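Local coordinates for protein hemin degrading factor (Pseudomonas aeruginosa, PDB 4MF9) that binds heme, probably serving in heme trafficking, and also acts as a heme-degrading enzyme, at residues A203-W208 with G236-E241; M263-N268 with Q335-R340; L308-K313 with T321-F326. All coordinates share one frame; numbering follows the deposited sequence.

Interaction 1. Residues A203-W208 with G236-E241; sequences ALREGW and GGEWAE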
# COMPACT_ATOMS: atom_id res chain seq x y z
N ALA A 203 25.54 2.23 -18.49
CA ALA A 203 25.84 2.03 -17.10
C ALA A 203 24.69 1.41 -16.35
O ALA A 203 24.88 0.49 -15.67
CB ALA A 203 26.23 3.35 -16.45
N LEU A 204 23.50 1.90 -16.61
CA LEU A 204 22.32 1.36 -15.98
C LEU A 204 22.14 -0.11 -16.31
O LEU A 204 22.01 -0.88 -15.42
CB LEU A 204 21.14 2.11 -16.57
CG LEU A 204 19.76 2.10 -15.98
CD1 LEU A 204 18.72 2.19 -17.05
CD2 LEU A 204 19.49 1.04 -14.99
N ARG A 205 22.27 -0.46 -17.56
CA ARG A 205 22.23 -1.84 -18.00
C ARG A 205 23.34 -2.68 -17.39
O ARG A 205 23.12 -3.80 -16.99
CB ARG A 205 22.31 -1.93 -19.51
CG ARG A 205 21.11 -1.54 -20.30
CD ARG A 205 21.35 -1.75 -21.80
NE ARG A 205 20.52 -2.86 -22.22
CZ ARG A 205 20.91 -4.04 -22.67
NH1 ARG A 205 22.18 -4.33 -22.89
NH2 ARG A 205 19.99 -4.92 -22.95
N GLU A 206 24.52 -2.10 -17.32
CA GLU A 206 25.61 -2.83 -16.70
C GLU A 206 25.34 -3.16 -15.25
O GLU A 206 25.41 -4.29 -14.86
CB GLU A 206 26.92 -2.06 -16.86
CG GLU A 206 28.09 -2.82 -16.31
CD GLU A 206 29.46 -2.21 -16.64
OE1 GLU A 206 29.57 -1.25 -17.42
OE2 GLU A 206 30.39 -2.74 -16.07
N GLY A 207 24.89 -2.16 -14.51
CA GLY A 207 24.49 -2.34 -13.13
C GLY A 207 23.31 -3.29 -12.98
O GLY A 207 23.25 -4.07 -12.02
N TRP A 208 22.37 -3.22 -13.92
CA TRP A 208 21.19 -4.10 -13.91
C TRP A 208 21.62 -5.56 -13.99
O TRP A 208 21.18 -6.39 -13.18
CB TRP A 208 20.26 -3.78 -15.09
CG TRP A 208 18.89 -4.44 -15.01
CD1 TRP A 208 18.61 -5.78 -14.91
CD2 TRP A 208 17.62 -3.78 -15.06
NE1 TRP A 208 17.25 -5.98 -14.87
CE2 TRP A 208 16.62 -4.77 -14.96
CE3 TRP A 208 17.23 -2.44 -15.17
CZ2 TRP A 208 15.25 -4.46 -14.98
CZ3 TRP A 208 15.88 -2.14 -15.19
CH2 TRP A 208 14.90 -3.14 -15.10
N GLY A 236 15.98 -2.59 -22.01
CA GLY A 236 16.03 -3.51 -23.14
C GLY A 236 15.13 -4.70 -22.86
O GLY A 236 14.94 -5.08 -21.70
N GLY A 237 14.61 -5.31 -23.93
CA GLY A 237 13.62 -6.37 -23.84
C GLY A 237 13.98 -7.58 -23.01
O GLY A 237 13.10 -8.24 -22.47
N GLU A 238 15.27 -7.89 -22.88
CA GLU A 238 15.64 -9.04 -22.06
C GLU A 238 15.39 -8.77 -20.56
O GLU A 238 15.24 -9.70 -19.77
CB GLU A 238 17.08 -9.47 -22.31
CG GLU A 238 18.16 -8.55 -21.78
CD GLU A 238 18.47 -7.39 -22.70
OE1 GLU A 238 17.56 -6.93 -23.42
OE2 GLU A 238 19.63 -6.92 -22.69
N TRP A 239 15.34 -7.49 -20.19
CA TRP A 239 15.17 -7.13 -18.77
C TRP A 239 13.76 -6.63 -18.47
O TRP A 239 13.26 -6.77 -17.34
CB TRP A 239 16.19 -6.05 -18.34
CG TRP A 239 17.65 -6.45 -18.44
CD1 TRP A 239 18.62 -5.83 -19.17
CD2 TRP A 239 18.29 -7.57 -17.79
NE1 TRP A 239 19.83 -6.48 -19.02
CE2 TRP A 239 19.65 -7.55 -18.18
CE3 TRP A 239 17.84 -8.57 -16.92
CZ2 TRP A 239 20.58 -8.50 -17.72
CZ3 TRP A 239 18.77 -9.52 -16.47
CH2 TRP A 239 20.12 -9.47 -16.87
N ALA A 240 13.12 -6.03 -19.46
CA ALA A 240 11.79 -5.43 -19.25
C ALA A 240 11.05 -5.23 -20.56
O ALA A 240 11.60 -4.67 -21.50
CB ALA A 240 11.93 -4.10 -18.52
N GLU A 241 9.81 -5.67 -20.59
CA GLU A 241 8.95 -5.55 -21.75
C GLU A 241 7.59 -5.02 -21.39
O GLU A 241 7.02 -5.51 -20.52
CB GLU A 241 8.73 -6.91 -22.38
CG GLU A 241 9.96 -7.71 -22.72
CD GLU A 241 9.61 -9.08 -23.32
OE1 GLU A 241 9.75 -9.23 -24.50
OE2 GLU A 241 9.22 -9.98 -22.65
O HOH W 1 22.50 -5.75 -19.30
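Trp-208 and Trp-239 carry this contact with their indole rings. Their five-membered rings have centroids 4.1 Å apart and planes 34° apart, so the pair is oblique. The two side chains slide past each other in opposite directions. Trp-208 CD1 lies over one face of Trp-239, 3.4 Å from Trp-239 CD2. In return, Trp-239 CB sits over the face of the Trp-208 five-membered ring in a CH-pi contact, 3.9 Å from the centroid. Glu-238 CG lies over the opposite face of Trp-239, toward the rim.

A second link is polar. Trp-239 NE1 donates to water 1 at 2.8 Å, and that water donates to the helical carbonyl Arg-205 O. Arg-205 NH2 is modelled as a salt bridge to Glu-238 OE2, but the two atoms are too close, so its geometry is doubtful.

Further out, Trp-208 CG is anti to the backbone N (chi1 -168°), which starts the indole off toward 236-241. Trp-208 NE1 donates to Arg-312 O on strand 307-313, and Phe-217 meets the Trp-208 ring edge-to-face. Arg-205 NE is hydrogen-bonded to Ala-235 O at the end of helix 228-235. Gly-236 leaves that helix with positive phi, 104°. Its carbonyl O accepts from both Trp-239 N and Ala-240 N, which arrive from opposite faces of its plane. This tight turn presents Trp-239 to helix 201-210.

The contact thus joins helix 201-210 to the turn between helix 228-235 and edge strand 240-243. Oblique indole packing makes the join, and both indole N-H groups are hydrogen-bonded, one to a backbone carbonyl and one to water.

Interaction 2. Residues M263-N268 with Q335-R340; sequences MVFVGN and QLFGAR. With HEM (protoporphyrin IX containing Fe), chain C.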
# COMPACT_ATOMS: atom_id res chain seq x y z
N MET A 263 2.68 -13.40 -4.97
CA MET A 263 2.87 -12.28 -4.06
C MET A 263 2.31 -11.03 -4.68
O MET A 263 2.58 -10.77 -5.81
CB MET A 263 4.33 -12.07 -3.73
CG MET A 263 5.01 -13.24 -3.10
SD MET A 263 6.71 -13.03 -2.69
CE MET A 263 6.50 -11.98 -1.29
N VAL A 264 1.51 -10.30 -3.94
CA VAL A 264 0.94 -9.10 -4.41
C VAL A 264 1.36 -7.93 -3.52
O VAL A 264 0.99 -7.93 -2.39
CB VAL A 264 -0.62 -9.20 -4.43
CG1 VAL A 264 -1.23 -7.93 -4.90
CG2 VAL A 264 -1.10 -10.37 -5.26
N PHE A 265 2.10 -6.98 -4.08
CA PHE A 265 2.63 -5.81 -3.36
C PHE A 265 1.79 -4.60 -3.71
O PHE A 265 1.65 -4.26 -4.88
CB PHE A 265 4.07 -5.50 -3.81
CG PHE A 265 5.13 -6.42 -3.24
CD1 PHE A 265 5.16 -7.77 -3.59
CD2 PHE A 265 6.12 -5.93 -2.42
CE1 PHE A 265 6.15 -8.60 -3.08
CE2 PHE A 265 7.10 -6.75 -1.90
CZ PHE A 265 7.11 -8.09 -2.23
N VAL A 266 1.25 -3.94 -2.74
CA VAL A 266 0.57 -2.69 -2.93
C VAL A 266 0.97 -1.67 -1.90
O VAL A 266 0.90 -1.92 -0.78
CB VAL A 266 -0.97 -2.89 -2.89
CG1 VAL A 266 -1.72 -1.59 -2.86
CG2 VAL A 266 -1.43 -3.71 -4.08
N GLY A 267 1.35 -0.50 -2.35
CA GLY A 267 1.73 0.53 -1.41
C GLY A 267 1.65 1.94 -1.92
O GLY A 267 1.14 2.22 -3.00
N ASN A 268 2.18 2.83 -1.09
CA ASN A 268 2.28 4.25 -1.38
C ASN A 268 3.68 4.65 -0.92
O ASN A 268 4.49 3.78 -0.60
CB ASN A 268 1.18 5.02 -0.64
CG ASN A 268 1.14 4.69 0.85
OD1 ASN A 268 2.11 4.93 1.57
ND2 ASN A 268 0.01 4.16 1.31
N GLN A 335 2.42 -4.67 -7.78
CA GLN A 335 3.45 -5.53 -8.35
C GLN A 335 3.13 -6.96 -8.02
O GLN A 335 2.72 -7.23 -6.94
CB GLN A 335 4.81 -5.27 -7.74
CG GLN A 335 5.50 -3.98 -8.05
CD GLN A 335 6.81 -3.88 -7.27
OE1 GLN A 335 7.89 -4.01 -7.81
NE2 GLN A 335 6.68 -3.71 -5.99
N LEU A 336 3.41 -7.84 -8.94
CA LEU A 336 3.23 -9.25 -8.74
C LEU A 336 4.55 -10.01 -8.84
O LEU A 336 5.26 -9.82 -9.75
CB LEU A 336 2.27 -9.78 -9.75
CG LEU A 336 0.82 -9.74 -9.32
CD1 LEU A 336 0.42 -8.32 -9.20
CD2 LEU A 336 -0.00 -10.49 -10.32
N PHE A 337 4.78 -10.91 -7.90
CA PHE A 337 5.90 -11.84 -8.02
C PHE A 337 5.35 -13.23 -7.78
O PHE A 337 4.15 -13.39 -7.47
CB PHE A 337 6.98 -11.57 -6.96
CG PHE A 337 7.58 -10.19 -7.01
CD1 PHE A 337 8.88 -10.00 -7.49
CD2 PHE A 337 6.87 -9.09 -6.53
CE1 PHE A 337 9.44 -8.74 -7.52
CE2 PHE A 337 7.44 -7.83 -6.56
CZ PHE A 337 8.73 -7.66 -7.06
N GLY A 338 6.21 -14.24 -7.92
CA GLY A 338 5.86 -15.58 -7.48
C GLY A 338 6.25 -15.73 -6.02
O GLY A 338 7.16 -15.05 -5.53
N ALA A 339 5.56 -16.60 -5.31
CA ALA A 339 5.90 -16.82 -3.91
C ALA A 339 7.27 -17.48 -3.80
O ALA A 339 7.54 -18.46 -4.50
CB ALA A 339 4.82 -17.65 -3.23
N ARG A 340 8.10 -16.99 -2.90
CA ARG A 340 9.46 -17.44 -2.73
C ARG A 340 10.08 -17.05 -1.37
O ARG A 340 9.86 -15.98 -0.91
CB ARG A 340 10.25 -16.88 -3.91
CG ARG A 340 11.73 -16.71 -3.79
CD ARG A 340 12.25 -15.99 -5.03
NE ARG A 340 12.74 -14.65 -4.76
CZ ARG A 340 13.85 -14.41 -4.11
NH1 ARG A 340 14.56 -15.41 -3.70
NH2 ARG A 340 14.27 -13.18 -3.90
CHA HEM C . 10.61 -7.88 -2.48
CHB HEM C . 10.87 -10.94 1.13
CHC HEM C . 12.37 -7.37 3.97
CHD HEM C . 10.94 -4.25 0.63
C1A HEM C . 10.64 -9.04 -1.76
C2A HEM C . 10.46 -10.35 -2.28
C3A HEM C . 10.56 -11.19 -1.28
C4A HEM C . 10.74 -10.42 -0.13
CMA HEM C . 10.41 -12.68 -1.37
CAA HEM C . 10.24 -10.76 -3.69
CBA HEM C . 11.15 -11.90 -4.24
CGA HEM C . 12.51 -11.33 -4.42
O1A HEM C . 13.51 -11.93 -4.05
O2A HEM C . 12.58 -10.25 -4.95
C1B HEM C . 11.33 -10.17 2.18
C2B HEM C . 11.61 -10.79 3.41
C3B HEM C . 12.05 -9.84 4.24
C4B HEM C . 12.01 -8.58 3.47
CMB HEM C . 11.49 -12.26 3.70
CAB HEM C . 12.46 -10.12 5.65
CBB HEM C . 12.38 -9.30 6.65
C1C HEM C . 12.14 -6.20 3.34
C2C HEM C . 12.47 -4.95 3.83
C3C HEM C . 12.07 -4.05 2.89
C4C HEM C . 11.48 -4.75 1.80
CMC HEM C . 13.16 -4.66 5.13
CAC HEM C . 12.22 -2.62 3.00
CBC HEM C . 11.60 -1.90 2.12
C1D HEM C . 10.75 -4.99 -0.54
C2D HEM C . 10.42 -4.41 -1.87
C3D HEM C . 10.34 -5.43 -2.72
C4D HEM C . 10.62 -6.63 -1.91
CMD HEM C . 10.20 -2.96 -2.27
CAD HEM C . 10.03 -5.36 -4.19
CBD HEM C . 11.33 -5.52 -4.98
CGD HEM C . 11.36 -5.15 -6.43
O1D HEM C . 11.82 -5.99 -7.17
O2D HEM C . 11.01 -4.06 -6.87
NA HEM C . 10.80 -9.10 -0.42
NB HEM C . 11.58 -8.85 2.24
NC HEM C . 11.57 -6.04 2.15
ND HEM C . 10.84 -6.31 -0.63
FE HEM C . 11.24 -7.49 0.72
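Phe-265 and Phe-337 touch across the strands although they are not register partners. Phe-265 pairs with Gln-335, and Phe-337 with Met-263. The phenyl rings therefore meet diagonally, with Phe-337 CE2 over one face of Phe-265. Phe-265 CE1 comes 3.6 Å from Phe-337 CD2, and the planes are 57° apart, an oblique pair.

Both rings line the heme pocket. Phe-265 CZ is 3.5 Å from the heme meso carbon CHA, while heme CAA lies over a face of Phe-337. Met-263 bends at its last torsion (chi3 74°), which carries CE to 4.0 Å from heme CMA. Arg-340 reaches the propionate oxygen O1A, but the modelled separation is of covalent length and doubtful. Its NH1 also hydrogen-bonds Glu-344 O and Asp-317 OD1.

Four backbone hydrogen bonds join the antiparallel strands. Phe-265 N to Gln-335 O is 2.9 Å and straight, and the others are similar in length.

On the other face, Val-264 and Leu-336 pack on helix 247-258. Strand 271-277 flanks 262-268 in the sheet, and strand 320-326 flanks 332-338. The heme thus rests on one face of the sheet and the helix on the other.

Interaction 3. Residues L308-K313 with T321-F326; sequences LWRVRK and TSWEAF. With HEM (protoporphyrin IX containing Fe), chain C.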
# COMPACT_ATOMS: atom_id res chain seq x y z
N LEU A 308 2.05 -1.35 -18.10
CA LEU A 308 2.19 -2.66 -17.48
C LEU A 308 3.46 -3.30 -18.03
O LEU A 308 3.61 -3.45 -19.26
CB LEU A 308 0.98 -3.54 -17.82
CG LEU A 308 1.09 -4.89 -17.12
CD1 LEU A 308 1.13 -4.67 -15.58
CD2 LEU A 308 -0.03 -5.82 -17.52
N TRP A 309 4.37 -3.67 -17.14
CA TRP A 309 5.67 -4.21 -17.55
C TRP A 309 5.93 -5.58 -16.95
O TRP A 309 5.64 -5.82 -15.77
CB TRP A 309 6.78 -3.27 -17.07
CG TRP A 309 6.85 -1.99 -17.80
CD1 TRP A 309 6.12 -0.86 -17.55
CD2 TRP A 309 7.70 -1.69 -18.90
NE1 TRP A 309 6.46 0.12 -18.44
CE2 TRP A 309 7.44 -0.35 -19.28
CE3 TRP A 309 8.67 -2.41 -19.61
CZ2 TRP A 309 8.10 0.26 -20.34
CZ3 TRP A 309 9.33 -1.79 -20.65
CH2 TRP A 309 9.05 -0.47 -21.01
N ARG A 310 6.49 -6.46 -17.76
CA ARG A 310 7.13 -7.64 -17.28
C ARG A 310 8.62 -7.29 -17.00
O ARG A 310 9.26 -6.79 -17.83
CB ARG A 310 7.06 -8.79 -18.28
CG ARG A 310 7.90 -9.99 -17.99
CD ARG A 310 7.58 -11.22 -18.87
NE ARG A 310 7.46 -10.89 -20.28
CZ ARG A 310 6.45 -11.24 -21.06
NH1 ARG A 310 5.44 -11.96 -20.60
NH2 ARG A 310 6.48 -10.90 -22.33
N VAL A 311 9.10 -7.60 -15.82
CA VAL A 311 10.46 -7.18 -15.45
C VAL A 311 11.25 -8.38 -14.94
O VAL A 311 10.70 -9.20 -14.20
CB VAL A 311 10.43 -6.11 -14.35
CG1 VAL A 311 11.86 -5.59 -14.03
CG2 VAL A 311 9.53 -4.95 -14.75
N ARG A 312 12.52 -8.46 -15.32
CA ARG A 312 13.39 -9.50 -14.87
C ARG A 312 14.66 -8.90 -14.25
O ARG A 312 15.34 -8.13 -14.87
CB ARG A 312 13.73 -10.53 -15.96
CG ARG A 312 12.66 -10.81 -16.99
CD ARG A 312 13.14 -11.77 -18.08
NE ARG A 312 12.08 -12.11 -18.97
CZ ARG A 312 11.76 -11.42 -20.03
NH1 ARG A 312 12.45 -10.37 -20.37
NH2 ARG A 312 10.72 -11.78 -20.75
N LYS A 313 14.94 -9.26 -13.02
CA LYS A 313 16.09 -8.76 -12.31
C LYS A 313 16.98 -9.91 -11.80
O LYS A 313 16.50 -10.81 -11.20
CB LYS A 313 15.66 -7.87 -11.14
CG LYS A 313 14.57 -6.87 -11.38
CD LYS A 313 14.42 -5.88 -10.24
CE LYS A 313 13.16 -6.16 -9.44
NZ LYS A 313 11.91 -5.57 -9.97
N THR A 321 11.32 -12.66 -11.69
CA THR A 321 10.38 -12.08 -12.64
C THR A 321 9.18 -11.48 -11.92
O THR A 321 8.64 -12.09 -11.00
CB THR A 321 9.88 -13.14 -13.62
OG1 THR A 321 11.01 -13.87 -14.14
CG2 THR A 321 9.13 -12.49 -14.77
N SER A 322 8.77 -10.29 -12.33
CA SER A 322 7.63 -9.60 -11.72
C SER A 322 6.86 -8.90 -12.82
O SER A 322 7.39 -8.68 -13.91
CB SER A 322 8.12 -8.57 -10.71
OG SER A 322 8.92 -7.59 -11.34
N TRP A 323 5.60 -8.55 -12.53
CA TRP A 323 4.83 -7.64 -13.35
C TRP A 323 4.60 -6.38 -12.53
O TRP A 323 4.29 -6.46 -11.34
CB TRP A 323 3.47 -8.24 -13.72
CG TRP A 323 3.53 -9.26 -14.82
CD1 TRP A 323 4.60 -10.04 -15.18
CD2 TRP A 323 2.48 -9.60 -15.73
NE1 TRP A 323 4.27 -10.85 -16.24
CE2 TRP A 323 2.96 -10.60 -16.59
CE3 TRP A 323 1.15 -9.17 -15.87
CZ2 TRP A 323 2.19 -11.16 -17.60
CZ3 TRP A 323 0.38 -9.72 -16.88
CH2 TRP A 323 0.90 -10.71 -17.73
N GLU A 324 4.78 -5.22 -13.15
CA GLU A 324 4.69 -3.94 -12.47
C GLU A 324 3.75 -3.01 -13.25
O GLU A 324 3.97 -2.73 -14.43
CB GLU A 324 6.10 -3.35 -12.27
CG GLU A 324 7.03 -4.37 -11.58
CD GLU A 324 8.40 -3.85 -11.22
OE1 GLU A 324 8.69 -2.66 -11.45
OE2 GLU A 324 9.19 -4.66 -10.69
N ALA A 325 2.70 -2.56 -12.58
CA ALA A 325 1.71 -1.67 -13.18
C ALA A 325 1.90 -0.26 -12.65
O ALA A 325 2.08 -0.05 -11.44
CB ALA A 325 0.32 -2.17 -12.88
N PHE A 326 1.88 0.72 -13.52
CA PHE A 326 2.07 2.09 -13.20
C PHE A 326 0.90 2.98 -13.64
O PHE A 326 0.27 2.71 -14.63
CB PHE A 326 3.30 2.62 -13.86
CG PHE A 326 4.55 1.85 -13.52
CD1 PHE A 326 4.89 0.72 -14.22
CD2 PHE A 326 5.37 2.25 -12.51
CE1 PHE A 326 6.03 0.03 -13.94
CE2 PHE A 326 6.50 1.56 -12.19
CZ PHE A 326 6.82 0.43 -12.89
CHA HEM C . 10.61 -7.88 -2.48
CHB HEM C . 10.87 -10.94 1.13
CHC HEM C . 12.37 -7.37 3.97
CHD HEM C . 10.94 -4.25 0.63
C1A HEM C . 10.64 -9.04 -1.76
C2A HEM C . 10.46 -10.35 -2.28
C3A HEM C . 10.56 -11.19 -1.28
C4A HEM C . 10.74 -10.42 -0.13
CMA HEM C . 10.41 -12.68 -1.37
CAA HEM C . 10.24 -10.76 -3.69
CBA HEM C . 11.15 -11.90 -4.24
CGA HEM C . 12.51 -11.33 -4.42
O1A HEM C . 13.51 -11.93 -4.05
O2A HEM C . 12.58 -10.25 -4.95
C1B HEM C . 11.33 -10.17 2.18
C2B HEM C . 11.61 -10.79 3.41
C3B HEM C . 12.05 -9.84 4.24
C4B HEM C . 12.01 -8.58 3.47
CMB HEM C . 11.49 -12.26 3.70
CAB HEM C . 12.46 -10.12 5.65
CBB HEM C . 12.38 -9.30 6.65
C1C HEM C . 12.14 -6.20 3.34
C2C HEM C . 12.47 -4.95 3.83
C3C HEM C . 12.07 -4.05 2.89
C4C HEM C . 11.48 -4.75 1.80
CMC HEM C . 13.16 -4.66 5.13
CAC HEM C . 12.22 -2.62 3.00
CBC HEM C . 11.60 -1.90 2.12
C1D HEM C . 10.75 -4.99 -0.54
C2D HEM C . 10.42 -4.41 -1.87
C3D HEM C . 10.34 -5.43 -2.72
C4D HEM C . 10.62 -6.63 -1.91
CMD HEM C . 10.20 -2.96 -2.27
CAD HEM C . 10.03 -5.36 -4.19
CBD HEM C . 11.33 -5.52 -4.98
CGD HEM C . 11.36 -5.15 -6.43
O1D HEM C . 11.82 -5.99 -7.17
O2D HEM C . 11.01 -4.06 -6.87
NA HEM C . 10.80 -9.10 -0.42
NB HEM C . 11.58 -8.85 2.24
NC HEM C . 11.57 -6.04 2.15
ND HEM C . 10.84 -6.31 -0.63
FE HEM C . 11.24 -7.49 0.72
O HOH W 2 11.64 -8.57 -11.06
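Bends at chi3 (-108°) and chi4 (-85°) of Lys-313 place CE and then NZ near Glu-324. Glu-324 has CG anti to its carbonyl carbon and runs extended beyond it. The two side chains meet tip to tip, and Lys-313 NZ forms a salt bridge with Glu-324 OE2 at 3.0 Å. The other carboxylate oxygen, OE1, has a second cationic partner in Arg-228. A heme propionate oxygen, O1D, also lies at the end of Lys-313. It is modelled too close to CE, so the detail there is doubtful.

Val-311 packs beneath this pair. Its CG2 lies 3.9 Å from Glu-324 CD, and the two side chains cross at about a right angle. Water 2 lies by Ser-322 OG, at 2.9 Å, with weak bonds to Lys-313 NZ and Val-311 O.

On the face of Leu-308, Arg-310 and Trp-323, Leu-308 CD2 touches Trp-323 CE3 at 3.9 Å. Arg-310 runs alongside Trp-323, pointing the same way, and Arg-310 CB is 4.0 Å from Trp-323 NE1. Ala-354 O accepts from both Arg-310 NH1 and Trp-323 NE1. On the face of Glu-324, Trp-309 CD1 meets Phe-326 CE1 at 3.7 Å, with the side chains at about a right angle.

Strands 307-313 and 320-326 form an antiparallel beta hairpin. Trp-309 pairs with Glu-324 and Val-311 with Ser-322, each through two backbone hydrogen bonds.

A buried charge cluster results on the sheet face that carries Val-311 and Glu-324, with Lys-313 reaching from the strand end toward a heme propionate. Glu-324 probably offsets the positive charges of Lys-313 and Arg-228, both heme-binding residues.

How the interactions relate
All three contacts reach one antiparallel sheet, with strands 262-268, 332-338, 320-326, 307-313 and 240-243 in that order; interaction 1 does so by its edge strand 240-243. Interactions 2 and 3 have centres about 10 Å apart. A probable backbone hydrogen bond, Leu-336 N to Trp-323 O at 2.9 Å, joins their strands, and both touch the heme. Interaction 3 also adjoins interaction 1, centre to centre about 12 Å, through a probable hydrogen bond from Arg-312 N to Trp-239 O, 2.7 Å. Interactions 1 and 2 do not touch. Interaction 1 still lies near the pocket, since the Trp-208 side chain is about 4 Å from that of Lys-313 and about 9 Å from the heme.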